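Local coordinates for hyaluronidase (Streptomyces koganeiensis, PDB 4UFQ) that degrades hyaluronan, probably cleaving at its N-acetylglucosamine linkages, and is assembled from three intertwined copies of an elongated, strand-rich chain, at the interface of chains A and B. Residues are numbered along the deposited sequence; one frame, centred on the assembly and turned at random. Chains: chain A/B, Hyaluronidase.

Contact 1: the interface of chains A and B. Residues chain A 206-210; chain B 200, 216-217.
A:Gly206 and B:Ala217 meet backbone to backbone at the apolar centre, their CA atoms 3.9 Å apart. B:Ala217 is the last residue of chain B and hides more surface than any other residue of the patch. Its CB methyl points towards the side chains of A:Asn208 and A:Ser207. A:Asn208 brings its side-chain amide nitrogen ND2 to 3.8 Å from this CB, a packing contact. Beside the centre, methyl CG2 of A:Thr210 reaches ring atom CG of B:Pro216 at 4.0 Å. These two side chains cross at about a right angle. Further out lies the terminal carboxylate. Its oxygen O accepts two backbone N-H groups from the turn of chain A. A:Asn208 N is 3.0 Å from B:Ala217 O and sits above the carboxylate plane, 48° out of it. A:Thr210 N lies 3.2 Å from the same B:Ala217 O, on the opposite face and nearer the plane. The other oxygen, OXT, takes the hydroxyl OG1 of A:Thr210 at 2.6 Å. Having OG1 beside the backbone N (chi1 -49°) lets this residue grip both oxygens. A valine here would probably leave OXT without its hydroxyl donor and the carboxylate freer to turn. At the rim a water bridges A:Thr210 O, at 3.0 Å, and B:Pro216 O. The site caps the C-terminus of one chain with a turn of its neighbour, which probably fixes the end of the assembly.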
loop_
_atom_site.group_PDB
_atom_site.type_symbol
_atom_site.label_atom_id
_atom_site.label_comp_id
_atom_site.label_asym_id
_atom_site.label_seq_id
_atom_site.Cartn_x
_atom_site.Cartn_y
_atom_site.Cartn_z
ATOM N N GLY A 206 9.765 -8.402 35.031
ATOM C CA GLY A 206 8.715 -7.485 35.433
ATOM C C GLY A 206 9.192 -6.066 35.645
ATOM O O GLY A 206 10.404 -5.767 35.677
ATOM N N SER A 207 8.248 -5.171 35.902
ATOM C CA SER A 207 8.582 -3.749 35.967
ATOM C C SER A 207 9.441 -3.397 37.161
ATOM O O SER A 207 10.093 -2.352 37.149
ATOM C CB SER A 207 7.327 -2.880 35.950
ATOM O OG SER A 207 6.496 -3.154 37.050
ATOM N N ASN A 208 9.424 -4.228 38.199
ATOM C CA ASN A 208 10.239 -3.968 39.375
ATOM C C ASN A 208 11.597 -4.650 39.260
ATOM O O ASN A 208 12.429 -4.548 40.162
ATOM C CB ASN A 208 9.534 -4.399 40.666
ATOM C CG ASN A 208 8.431 -3.442 41.075
ATOM O OD1 ASN A 208 8.458 -2.256 40.725
ATOM N ND2 ASN A 208 7.457 -3.949 41.825
ATOM N N GLY A 209 11.828 -5.302 38.129
ATOM C CA GLY A 209 13.122 -5.881 37.824
ATOM C C GLY A 209 13.257 -7.349 38.175
ATOM O O GLY A 209 14.333 -7.918 38.049
ATOM N N THR A 210 12.179 -7.987 38.613
ATOM C CA THR A 210 12.262 -9.417 38.922
ATOM C C THR A 210 12.295 -10.227 37.660
ATOM O O THR A 210 11.466 -10.009 36.763
ATOM C CB THR A 210 11.080 -9.883 39.773
ATOM O OG1 THR A 210 10.920 -8.992 40.883
ATOM C CG2 THR A 210 11.286 -11.327 40.265
ATOM N N GLY B 200 2.790 -4.837 36.589
ATOM C CA GLY B 200 4.135 -5.305 36.262
ATOM C C GLY B 200 4.296 -6.820 36.231
ATOM O O GLY B 200 5.337 -7.329 35.828
ATOM N N PRO B 216 6.021 -12.501 38.773
ATOM C CA PRO B 216 5.836 -11.209 39.454
ATOM C C PRO B 216 6.503 -10.019 38.774
ATOM O O PRO B 216 7.391 -10.157 37.930
ATOM C CB PRO B 216 6.484 -11.446 40.821
ATOM C CG PRO B 216 7.522 -12.487 40.570
ATOM C CD PRO B 216 6.956 -13.376 39.490
ATOM N N ALA B 217 6.065 -8.828 39.152
ATOM C CA ALA B 217 6.771 -7.616 38.791
ATOM C C ALA B 217 8.185 -7.654 39.347
ATOM O O ALA B 217 9.102 -7.126 38.714
ATOM C CB ALA B 217 6.042 -6.409 39.338
ATOM O OXT ALA B 217 8.433 -8.205 40.435
HETATM O O HOH W 1 9.274 -11.967 37.078
#

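Contact 2: the interface of chains A and B. Residues chain A 96, 98, 110; chain B 80, 95-96, 110.
The peptide groups of A:Leu98 and B:Ile80 pair in a parallel beta bridge, with the two side chains beside it. Such interchain strand pairing belongs to the triple-stranded beta-helix of the HylP hyaluronidase family. The carbonyl oxygen of B:Ile80 lies 3.3 Å from A:Leu98 CA. A second parallel bridge joins A:Ile110 to B:Leu96, where B:Leu96 O comes to 3.4 Å from A:Ile110 CA. The strands involved are 79-83, 96-101 and 110-113. At the first bridge the side chains of A:Leu98 and B:Ile80 run side by side and point the same way. A:Leu98 has CG beside its backbone N (chi1 -49°), and its CD2 methyl packs 3.6 Å from B:Ile80 CB. The same methyl also touches CG1 and CD1 of B:Ile80, so it lies along this branch. The other methyl, CD1, turns to B:Ala95, with 4.1 Å to its CB. Inward from the bridges, equivalent residues of the two chains meet. The two leucines at position 96 touch by one methyl each, A:Leu96 CD2 to B:Leu96 CD2 at 4.0 Å, and their side chains cross obliquely. In both, chi1 of -180° puts CG opposite the backbone N, and each turns its CD2 methyl to the other. The isoleucines meet at a slant and by unlike branches: A:Ile110 CG2 is 3.8 Å from B:Ile110 CD1.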
loop_
_atom_site.group_PDB
_atom_site.type_symbol
_atom_site.label_atom_id
_atom_site.label_comp_id
_atom_site.label_asym_id
_atom_site.label_seq_id
_atom_site.Cartn_x
_atom_site.Cartn_y
_atom_site.Cartn_z
ATOM N N LEU A 96 -7.641 3.607 -5.191
ATOM C CA LEU A 96 -6.700 2.856 -6.006
ATOM C C LEU A 96 -7.091 1.389 -5.997
ATOM O O LEU A 96 -7.189 0.778 -4.921
ATOM C CB LEU A 96 -5.280 3.019 -5.471
ATOM C CG LEU A 96 -4.200 2.276 -6.257
ATOM C CD1 LEU A 96 -4.082 2.843 -7.661
ATOM C CD2 LEU A 96 -2.858 2.358 -5.555
ATOM N N LEU A 98 -6.100 -2.389 -7.850
ATOM C CA LEU A 98 -5.133 -3.148 -8.643
ATOM C C LEU A 98 -5.649 -4.557 -8.859
ATOM O O LEU A 98 -6.099 -5.205 -7.914
ATOM C CB LEU A 98 -3.770 -3.226 -7.936
ATOM C CG LEU A 98 -3.167 -1.931 -7.388
ATOM C CD1 LEU A 98 -1.796 -2.222 -6.795
ATOM C CD2 LEU A 98 -3.064 -0.831 -8.405
ATOM N N ILE A 110 2.196 -4.205 -5.156
ATOM C CA ILE A 110 2.809 -2.911 -4.883
ATOM C C ILE A 110 4.259 -3.113 -4.444
ATOM O O ILE A 110 4.521 -3.871 -3.497
ATOM C CB ILE A 110 2.039 -2.189 -3.758
ATOM C CG1 ILE A 110 0.594 -1.921 -4.202
ATOM C CG2 ILE A 110 2.746 -0.878 -3.352
ATOM C CD1 ILE A 110 -0.333 -1.475 -3.080
ATOM N N ILE B 80 -5.789 -0.148 -12.048
ATOM C CA ILE B 80 -4.640 -0.694 -12.744
ATOM C C ILE B 80 -4.799 -2.189 -12.916
ATOM O O ILE B 80 -4.948 -2.919 -11.941
ATOM C CB ILE B 80 -3.313 -0.424 -12.005
ATOM C CG1 ILE B 80 -3.139 1.067 -11.689
ATOM C CG2 ILE B 80 -2.139 -0.949 -12.832
ATOM C CD1 ILE B 80 -1.816 1.429 -10.976
ATOM N N ALA B 95 2.114 -4.352 -10.474
ATOM C CA ALA B 95 1.094 -3.411 -10.930
ATOM C C ALA B 95 1.525 -1.971 -10.665
ATOM O O ALA B 95 1.277 -1.077 -11.488
ATOM C CB ALA B 95 -0.253 -3.687 -10.275
ATOM N N LEU B 96 2.170 -1.761 -9.515
ATOM C CA LEU B 96 2.571 -0.436 -9.073
ATOM C C LEU B 96 3.972 -0.504 -8.494
ATOM O O LEU B 96 4.220 -1.278 -7.554
ATOM C CB LEU B 96 1.600 0.095 -8.022
ATOM C CG LEU B 96 1.919 1.491 -7.488
ATOM C CD1 LEU B 96 1.791 2.524 -8.594
ATOM C CD2 LEU B 96 1.004 1.858 -6.335
ATOM N N ILE B 110 3.895 5.813 0.356
ATOM C CA ILE B 110 2.450 5.846 0.172
ATOM C C ILE B 110 1.793 6.516 1.379
ATOM O O ILE B 110 2.025 6.097 2.523
ATOM C CB ILE B 110 1.902 4.411 0.034
ATOM C CG1 ILE B 110 2.502 3.739 -1.208
ATOM C CG2 ILE B 110 0.359 4.407 -0.025
ATOM C CD1 ILE B 110 2.260 2.238 -1.288
#

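Contact 1 and contact 2 join the same two chains, with centres about 47 Å apart. They share no residue and no strand. Contact 2 draws on strands from the middle of the chain. Contact 1 lies at the C-terminal end, beside strand 201-206. Chains A and B are thus held together at widely separated levels of an elongated assembly, by apolar side chains and strand pairing at one level and by a gripped chain end at the other. The assembly has three copies of the protein, and contacts of both kinds recur between them, as expected for an intertwined trimer.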